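Local coordinates for protein N-terminal acetyltransferase B complex subunit MDM20 (Candida albicans, PDB 5K04) that serves as the non-catalytic MDM20 subunit of the NatB N-terminal acetyltransferase complex and probably supports its catalytic partner NAT3 in acetylating protein N termini, at residues F126-N130 against L155-E161; G172-E177 against V190-L195. All coordinates share one frame. Residue numbers count along the deposited sequence, not the author numbering.

Contact 1: F126-N130 against L155-E161; sequences FKVFN and LLLQEGE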
ATOM      1  N   PHE A 126      17.633  -0.480 -13.789  1.00 66.39           N
ATOM      2  CA  PHE A 126      18.632  -1.387 -13.230  1.00 70.02           C
ATOM      3  C   PHE A 126      19.867  -1.512 -14.116  1.00 57.17           C
ATOM      4  O   PHE A 126      20.919  -1.938 -13.627  1.00 51.05           O
ATOM      5  CB  PHE A 126      18.018  -2.774 -12.989  1.00 67.47           C
ATOM      6  CG  PHE A 126      16.921  -2.793 -11.955  1.00 70.70           C
ATOM      7  CD1 PHE A 126      17.016  -2.040 -10.802  1.00 74.80           C
ATOM      8  CD2 PHE A 126      15.792  -3.578 -12.142  1.00 74.79           C
ATOM      9  CE1 PHE A 126      15.999  -2.067  -9.854  1.00 73.85           C
ATOM     10  CE2 PHE A 126      14.776  -3.608 -11.200  1.00 71.38           C
ATOM     11  CZ  PHE A 126      14.881  -2.855 -10.058  1.00 68.61           C
ATOM     12  N   LYS A 127      19.752  -1.184 -15.410  1.00 64.41           N
ATOM     13  CA  LYS A 127      20.932  -1.107 -16.271  1.00 74.32           C
ATOM     14  C   LYS A 127      21.814   0.064 -15.879  1.00 65.93           C
ATOM     15  O   LYS A 127      23.040  -0.007 -16.017  1.00 46.86           O
ATOM     16  CB  LYS A 127      20.518  -0.987 -17.745  1.00 78.08           C
ATOM     17  CG  LYS A 127      20.267  -2.322 -18.425  1.00 84.64           C
ATOM     18  CD  LYS A 127      19.472  -2.183 -19.712  1.00 89.17           C
ATOM     19  CE  LYS A 127      19.062  -3.556 -20.245  1.00 90.52           C
ATOM     20  NZ  LYS A 127      18.094  -3.456 -21.373  1.00 94.55           N
ATOM     21  N   VAL A 128      21.197   1.143 -15.386  1.00 73.43           N
ATOM     22  CA  VAL A 128      21.947   2.287 -14.879  1.00 59.24           C
ATOM     23  C   VAL A 128      22.584   1.954 -13.531  1.00 46.86           C
ATOM     24  O   VAL A 128      23.777   2.199 -13.329  1.00 38.42           O
ATOM     25  CB  VAL A 128      21.033   3.522 -14.801  1.00 58.75           C
ATOM     26  CG1 VAL A 128      21.609   4.551 -13.867  1.00 61.10           C
ATOM     27  CG2 VAL A 128      20.874   4.120 -16.186  1.00 53.09           C
ATOM     28  N   PHE A 129      21.808   1.376 -12.601  1.00 44.06           N
ATOM     29  CA  PHE A 129      22.376   0.926 -11.333  1.00 46.58           C
ATOM     30  C   PHE A 129      23.619   0.081 -11.575  1.00 47.84           C
ATOM     31  O   PHE A 129      24.679   0.314 -10.985  1.00 36.57           O
ATOM     32  CB  PHE A 129      21.355   0.100 -10.541  1.00 50.52           C
ATOM     33  CG  PHE A 129      20.325   0.908  -9.803  1.00 63.73           C
ATOM     34  CD1 PHE A 129      19.670   1.965 -10.411  1.00 72.10           C
ATOM     35  CD2 PHE A 129      19.971   0.565  -8.501  1.00 67.60           C
ATOM     36  CE1 PHE A 129      18.702   2.690  -9.729  1.00 73.10           C
ATOM     37  CE2 PHE A 129      19.008   1.286  -7.809  1.00 72.79           C
ATOM     38  CZ  PHE A 129      18.372   2.351  -8.427  1.00 74.91           C
ATOM     39  N   ASN A 130      23.487  -0.920 -12.449  1.00 49.93           N
ATOM     40  CA  ASN A 130      24.573  -1.841 -12.731  1.00 47.77           C
ATOM     41  C   ASN A 130      25.719  -1.138 -13.449  1.00 43.30           C
ATOM     42  O   ASN A 130      26.892  -1.444 -13.207  1.00 32.70           O
ATOM     43  CB  ASN A 130      24.036  -3.006 -13.563  1.00 41.30           C
ATOM     44  CG  ASN A 130      25.128  -3.885 -14.096  1.00 37.38           C
ATOM     45  OD1 ASN A 130      25.682  -3.634 -15.166  1.00 29.48           O
ATOM     46  ND2 ASN A 130      25.454  -4.930 -13.341  1.00 44.97           N
ATOM     47  N   LEU A 155      19.208  -7.771  -9.701  1.00 51.24           N
ATOM     48  CA  LEU A 155      18.164  -6.801 -10.020  1.00 47.96           C
ATOM     49  C   LEU A 155      17.833  -6.818 -11.501  1.00 47.08           C
ATOM     50  O   LEU A 155      16.655  -6.821 -11.881  1.00 28.43           O
ATOM     51  CB  LEU A 155      18.600  -5.406  -9.601  1.00 42.00           C
ATOM     52  CG  LEU A 155      18.727  -5.146  -8.097  1.00 45.38           C
ATOM     53  CD1 LEU A 155      19.022  -3.659  -7.888  1.00 49.93           C
ATOM     54  CD2 LEU A 155      17.448  -5.575  -7.325  1.00 36.81           C
ATOM     55  N   LEU A 156      18.871  -6.834 -12.349  1.00 50.00           N
ATOM     56  CA  LEU A 156      18.682  -6.880 -13.799  1.00 49.69           C
ATOM     57  C   LEU A 156      17.986  -8.161 -14.218  1.00 46.89           C
ATOM     58  O   LEU A 156      17.071  -8.141 -15.047  1.00 42.08           O
ATOM     59  CB  LEU A 156      20.032  -6.792 -14.508  1.00 50.85           C
ATOM     60  CG  LEU A 156      20.686  -5.448 -14.731  1.00 52.28           C
ATOM     61  CD1 LEU A 156      22.082  -5.666 -15.319  1.00 44.11           C
ATOM     62  CD2 LEU A 156      19.811  -4.606 -15.656  1.00 50.85           C
ATOM     63  N   LEU A 157      18.427  -9.294 -13.658  1.00 49.80           N
ATOM     64  CA  LEU A 157      17.829 -10.591 -13.960  1.00 54.03           C
ATOM     65  C   LEU A 157      16.336 -10.616 -13.678  1.00 58.47           C
ATOM     66  O   LEU A 157      15.626 -11.476 -14.215  1.00 58.88           O
ATOM     67  CB  LEU A 157      18.515 -11.685 -13.144  1.00 48.63           C
ATOM     68  CG  LEU A 157      19.859 -12.135 -13.694  1.00 56.81           C
ATOM     69  CD1 LEU A 157      20.585 -13.011 -12.685  1.00 55.95           C
ATOM     70  CD2 LEU A 157      19.622 -12.872 -14.991  1.00 56.92           C
ATOM     71  N   GLN A 158      15.851  -9.695 -12.841  1.00 60.06           N
ATOM     72  CA  GLN A 158      14.447  -9.617 -12.482  1.00 62.59           C
ATOM     73  C   GLN A 158      13.652  -8.824 -13.501  1.00 64.39           C
ATOM     74  O   GLN A 158      12.545  -8.374 -13.197  1.00 63.48           O
ATOM     75  CB  GLN A 158      14.281  -9.003 -11.080  1.00 65.34           C
ATOM     76  CG  GLN A 158      14.982  -9.745  -9.957  1.00 60.82           C
ATOM     77  CD  GLN A 158      14.715 -11.214 -10.018  1.00 77.73           C
ATOM     78  OE1 GLN A 158      15.620 -12.020 -10.242  1.00 84.27           O
ATOM     79  NE2 GLN A 158      13.457 -11.576  -9.900  1.00 84.75           N
ATOM     80  N   GLU A 159      14.195  -8.617 -14.695  1.00 70.70           N
ATOM     81  CA  GLU A 159      13.502  -7.832 -15.712  1.00 78.03           C
ATOM     82  C   GLU A 159      13.172  -8.603 -16.984  1.00 82.01           C
ATOM     83  O   GLU A 159      12.173  -8.278 -17.630  1.00 84.39           O
ATOM     84  CB  GLU A 159      14.309  -6.572 -16.057  1.00 75.29           C
ATOM     85  CG  GLU A 159      14.415  -5.623 -14.864  1.00 80.60           C
ATOM     86  CD  GLU A 159      14.834  -4.216 -15.254  1.00 83.77           C
ATOM     87  OE1 GLU A 159      15.742  -4.068 -16.102  1.00 81.11           O
ATOM     88  OE2 GLU A 159      14.244  -3.255 -14.710  1.00 85.11           O
ATOM     89  N   GLY A 160      13.957  -9.604 -17.356  1.00 84.13           N
ATOM     90  CA  GLY A 160      13.539 -10.571 -18.351  1.00 83.57           C
ATOM     91  C   GLY A 160      14.153 -10.500 -19.748  1.00 86.69           C
ATOM     92  O   GLY A 160      13.575 -11.076 -20.682  1.00 87.55           O
ATOM     93  N   GLU A 161      15.284  -9.816 -19.927  1.00 85.92           N
ATOM     94  CA  GLU A 161      16.055  -9.938 -21.165  1.00 85.06           C
ATOM     95  C   GLU A 161      16.784 -11.276 -21.109  1.00 88.08           C
ATOM     96  O   GLU A 161      17.989 -11.363 -20.862  1.00 88.64           O
ATOM     97  CB  GLU A 161      17.021  -8.772 -21.339  1.00 88.56           C
ATOM     98  CG  GLU A 161      16.373  -7.512 -21.891  1.00 95.23           C
ATOM     99  CD  GLU A 161      17.394  -6.538 -22.441  1.00 97.34           C
ATOM    100  OE1 GLU A 161      18.605  -6.833 -22.340  1.00 97.66           O
ATOM    101  OE2 GLU A 161      16.984  -5.485 -22.975  1.00 97.72           O
TER

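Contact 2: G172-E177 against V190-L195; sequences GKKLME and VYTLFL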
ATOM      1  N   GLY A 172      27.643 -12.120 -11.814  1.00 45.17           N
ATOM      2  CA  GLY A 172      27.340 -11.941 -10.402  1.00 46.19           C
ATOM      3  C   GLY A 172      27.941 -13.039  -9.548  1.00 41.10           C
ATOM      4  O   GLY A 172      28.483 -12.778  -8.470  1.00 31.52           O
ATOM      5  N   LYS A 173      27.848 -14.284 -10.024  1.00 40.89           N
ATOM      6  CA  LYS A 173      28.416 -15.419  -9.313  1.00 43.74           C
ATOM      7  C   LYS A 173      29.915 -15.249  -9.124  1.00 42.31           C
ATOM      8  O   LYS A 173      30.449 -15.464  -8.030  1.00 31.55           O
ATOM      9  CB  LYS A 173      28.118 -16.712 -10.085  1.00 43.56           C
ATOM     10  CG  LYS A 173      28.525 -17.972  -9.354  1.00 51.01           C
ATOM     11  CD  LYS A 173      28.741 -19.144 -10.294  1.00 65.95           C
ATOM     12  CE  LYS A 173      27.486 -19.952 -10.514  1.00 67.56           C
ATOM     13  NZ  LYS A 173      27.805 -21.212 -11.249  1.00 68.28           N
ATOM     14  N   LYS A 174      30.605 -14.839 -10.182  1.00 50.19           N
ATOM     15  CA  LYS A 174      32.059 -14.727 -10.147  1.00 48.15           C
ATOM     16  C   LYS A 174      32.512 -13.568  -9.262  1.00 35.68           C
ATOM     17  O   LYS A 174      33.541 -13.665  -8.589  1.00 26.86           O
ATOM     18  CB  LYS A 174      32.570 -14.583 -11.583  1.00 57.74           C
ATOM     19  CG  LYS A 174      33.994 -14.112 -11.742  1.00 76.31           C
ATOM     20  CD  LYS A 174      34.285 -13.856 -13.217  1.00 93.02           C
ATOM     21  CE  LYS A 174      33.222 -12.950 -13.848  1.00102.06           C
ATOM     22  NZ  LYS A 174      33.350 -12.843 -15.337  1.00106.77           N
ATOM     23  N   LEU A 175      31.764 -12.465  -9.254  1.00 42.14           N
ATOM     24  CA  LEU A 175      32.056 -11.366  -8.335  1.00 44.97           C
ATOM     25  C   LEU A 175      31.948 -11.814  -6.887  1.00 43.70           C
ATOM     26  O   LEU A 175      32.778 -11.443  -6.049  1.00 24.48           O
ATOM     27  CB  LEU A 175      31.088 -10.209  -8.577  1.00 42.25           C
ATOM     28  CG  LEU A 175      31.324  -9.376  -9.823  1.00 39.90           C
ATOM     29  CD1 LEU A 175      30.091  -8.583 -10.137  1.00 41.61           C
ATOM     30  CD2 LEU A 175      32.529  -8.472  -9.604  1.00 36.67           C
ATOM     31  N   MET A 176      30.906 -12.594  -6.570  1.00 43.11           N
ATOM     32  CA  MET A 176      30.709 -13.073  -5.205  1.00 36.95           C
ATOM     33  C   MET A 176      31.767 -14.102  -4.823  1.00 41.36           C
ATOM     34  O   MET A 176      32.305 -14.064  -3.711  1.00 28.31           O
ATOM     35  CB  MET A 176      29.287 -13.641  -5.036  1.00 32.41           C
ATOM     36  CG  MET A 176      28.158 -12.535  -5.052  1.00 32.39           C
ATOM     37  SD  MET A 176      28.486 -11.146  -4.018  1.00 22.25           S
ATOM     38  CE  MET A 176      28.682 -12.088  -2.541  1.00 36.30           C
ATOM     39  N   GLU A 177      32.098 -15.016  -5.743  1.00 46.28           N
ATOM     40  CA  GLU A 177      33.159 -15.977  -5.471  1.00 42.78           C
ATOM     41  C   GLU A 177      34.464 -15.263  -5.135  1.00 41.56           C
ATOM     42  O   GLU A 177      35.214 -15.723  -4.267  1.00 31.02           O
ATOM     43  CB  GLU A 177      33.301 -16.948  -6.660  1.00 44.84           C
ATOM     44  CG  GLU A 177      32.092 -17.944  -6.755  1.00 47.91           C
ATOM     45  CD  GLU A 177      31.976 -18.759  -8.061  1.00 47.31           C
ATOM     46  OE1 GLU A 177      32.732 -18.508  -9.032  1.00 39.10           O
ATOM     47  OE2 GLU A 177      31.102 -19.666  -8.101  1.00 40.31           O
ATOM     48  N   VAL A 190      23.446 -12.988  -1.225  1.00 39.89           N
ATOM     49  CA  VAL A 190      23.669 -12.459  -2.571  1.00 38.80           C
ATOM     50  C   VAL A 190      24.183 -13.555  -3.485  1.00 37.12           C
ATOM     51  O   VAL A 190      23.719 -13.713  -4.621  1.00 34.64           O
ATOM     52  CB  VAL A 190      24.650 -11.269  -2.544  1.00 36.86           C
ATOM     53  CG1 VAL A 190      24.965 -10.811  -3.977  1.00 30.41           C
ATOM     54  CG2 VAL A 190      24.065 -10.118  -1.769  1.00 32.83           C
ATOM     55  N   TYR A 191      25.161 -14.322  -2.994  1.00 40.20           N
ATOM     56  CA  TYR A 191      25.733 -15.424  -3.758  1.00 37.07           C
ATOM     57  C   TYR A 191      24.642 -16.392  -4.220  1.00 38.54           C
ATOM     58  O   TYR A 191      24.611 -16.789  -5.390  1.00 24.56           O
ATOM     59  CB  TYR A 191      26.800 -16.127  -2.896  1.00 32.31           C
ATOM     60  CG  TYR A 191      27.647 -17.136  -3.623  1.00 37.54           C
ATOM     61  CD1 TYR A 191      28.082 -16.901  -4.913  1.00 39.43           C
ATOM     62  CD2 TYR A 191      28.026 -18.327  -3.016  1.00 41.55           C
ATOM     63  CE1 TYR A 191      28.845 -17.829  -5.591  1.00 36.48           C
ATOM     64  CE2 TYR A 191      28.807 -19.260  -3.691  1.00 38.68           C
ATOM     65  CZ  TYR A 191      29.214 -19.011  -4.973  1.00 37.05           C
ATOM     66  OH  TYR A 191      29.995 -19.941  -5.641  1.00 32.83           O
ATOM     67  N   THR A 192      23.711 -16.754  -3.314  1.00 42.70           N
ATOM     68  CA  THR A 192      22.660 -17.715  -3.659  1.00 36.71           C
ATOM     69  C   THR A 192      21.762 -17.215  -4.779  1.00 36.84           C
ATOM     70  O   THR A 192      21.100 -18.028  -5.432  1.00 27.45           O
ATOM     71  CB  THR A 192      21.776 -18.036  -2.458  1.00 32.01           C
ATOM     72  OG1 THR A 192      21.072 -16.856  -2.067  1.00 22.49           O
ATOM     73  CG2 THR A 192      22.603 -18.571  -1.293  1.00 35.40           C
ATOM     74  N   LEU A 193      21.726 -15.900  -5.025  1.00 42.03           N
ATOM     75  CA  LEU A 193      20.890 -15.386  -6.106  1.00 38.28           C
ATOM     76  C   LEU A 193      21.350 -15.868  -7.477  1.00 36.76           C
ATOM     77  O   LEU A 193      20.584 -15.776  -8.435  1.00 32.21           O
ATOM     78  CB  LEU A 193      20.863 -13.857  -6.083  1.00 35.80           C
ATOM     79  CG  LEU A 193      20.376 -13.226  -4.774  1.00 41.77           C
ATOM     80  CD1 LEU A 193      20.650 -11.727  -4.804  1.00 36.19           C
ATOM     81  CD2 LEU A 193      18.876 -13.522  -4.539  1.00 33.73           C
ATOM     82  N   PHE A 194      22.572 -16.389  -7.599  1.00 40.93           N
ATOM     83  CA  PHE A 194      23.095 -16.820  -8.894  1.00 41.90           C
ATOM     84  C   PHE A 194      23.320 -18.323  -8.970  1.00 40.92           C
ATOM     85  O   PHE A 194      23.935 -18.798  -9.933  1.00 29.27           O
ATOM     86  CB  PHE A 194      24.393 -16.071  -9.204  1.00 38.15           C
ATOM     87  CG  PHE A 194      24.272 -14.590  -9.016  1.00 40.51           C
ATOM     88  CD1 PHE A 194      23.553 -13.823  -9.926  1.00 36.25           C
ATOM     89  CD2 PHE A 194      24.826 -13.970  -7.905  1.00 35.85           C
ATOM     90  CE1 PHE A 194      23.411 -12.452  -9.744  1.00 41.44           C
ATOM     91  CE2 PHE A 194      24.673 -12.603  -7.712  1.00 42.11           C
ATOM     92  CZ  PHE A 194      23.975 -11.840  -8.640  1.00 35.70           C
ATOM     93  N   LEU A 195      22.835 -19.079  -7.983  1.00 44.11           N
ATOM     94  CA  LEU A 195      23.140 -20.489  -7.840  1.00 37.08           C
ATOM     95  C   LEU A 195      21.926 -21.359  -8.124  1.00 41.62           C
ATOM     96  O   LEU A 195      20.784 -20.974  -7.864  1.00 32.40           O
ATOM     97  CB  LEU A 195      23.631 -20.798  -6.431  1.00 37.26           C
ATOM     98  CG  LEU A 195      24.923 -20.125  -6.004  1.00 41.04           C
ATOM     99  CD1 LEU A 195      25.269 -20.609  -4.609  1.00 36.55           C
ATOM    100  CD2 LEU A 195      26.053 -20.425  -7.014  1.00 33.46           C
TER

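Contact 1: F126-N130 against L155-E161
At the start of helix 126-138, Phe126 sets its ring against the C-terminal turn of helix 143-157. Leu155 CB sits 4.0 Å from the ring centroid and 16° off its normal, a CH-pi contact over the face, and Phe126 CD1 meets Leu155 CD1 at 3.9 Å. Glu159 OE2 comes within 3.0 Å of Phe126 CD2. The closest CA pair is here too, Phe126 CA to Leu156 CA at 5.5 Å, with Leu156 CD2 3.7 Å from Phe126 CB. Lys127 lays its CG 3.6 Å from Leu156 CD2, then extends its NZ into a 2.8 Å salt bridge with Glu161 OE2. Phe129 CD2 touches Leu155 CD1 loosely at 4.4 Å. Asn130 CG lies 3.7 Å from Leu156 CD1, while Asn130 ND2 is hydrogen-bonded to Ser152. The contact joins consecutive helices of an alpha-helical array, consistent with the family's TPR relationship; Ile496 of helix 489-503 also touches Phe126 and Leu155. The interface is thus mainly apolar, edged by carboxylates, of which Glu161 is paired with Lys127.

Contact 2: G172-E177 against V190-L195
The Phe194 ring lies flat against the backbone at Gly172: Gly172 CA stands 3.8 Å from the ring centroid, 11° off the normal, a CH-pi contact. An ideal CB on Gly172 would come 2.4 Å from Phe194 CZ, so the missing side chain makes the hollow that the ring fills. Lys173 N lies over a ring face, 3.7 Å from Phe194 CD2. A type I turn from Thr192 to Leu195 carries Phe194 to this position. In this all-helical array, consistent with the TPR clan to which the protein's family belongs, the fit joins helix 162-177 to the next helix in sequence. One turn on from Gly172, Met176 is the opposing bump: its CB is 3.5 Å from Tyr191 CD1, its SD 3.5 Å from Val190 CG1. Tyr191 turns the CD1-CE1 side of its ring to Met176 and Lys173, Lys173 CG being 3.8 Å from Tyr191 CE1, and Tyr191 OH donates a 2.7 Å hydrogen bond to Glu177 OE2. Leu195 CD2 packs at 3.8 Å on Lys173 CE, and Lys173 NZ is salt-bridged to Glu199.

Overall arrangement
From the N terminus, contact 1 closes first, bringing the start of helix 126-138 to the end of helix 143-157 across 24 intervening residues, 20 of them helical. The chain then runs into helix 162-177, whose C-terminal part opens contact 2; this closes on residues 190-195, with 12 residues between. The two loops are in series, neither nesting nor crossing. Their centres lie about 15 Å apart, and they touch directly where Leu157 CD1 of contact 1 meets Phe194 CE1 of contact 2 at 4.1 Å. Leu157 also packs on Ala165, Tyr168 and Asn169 of helix 162-177, so four consecutive helices are tied into one continuous stack.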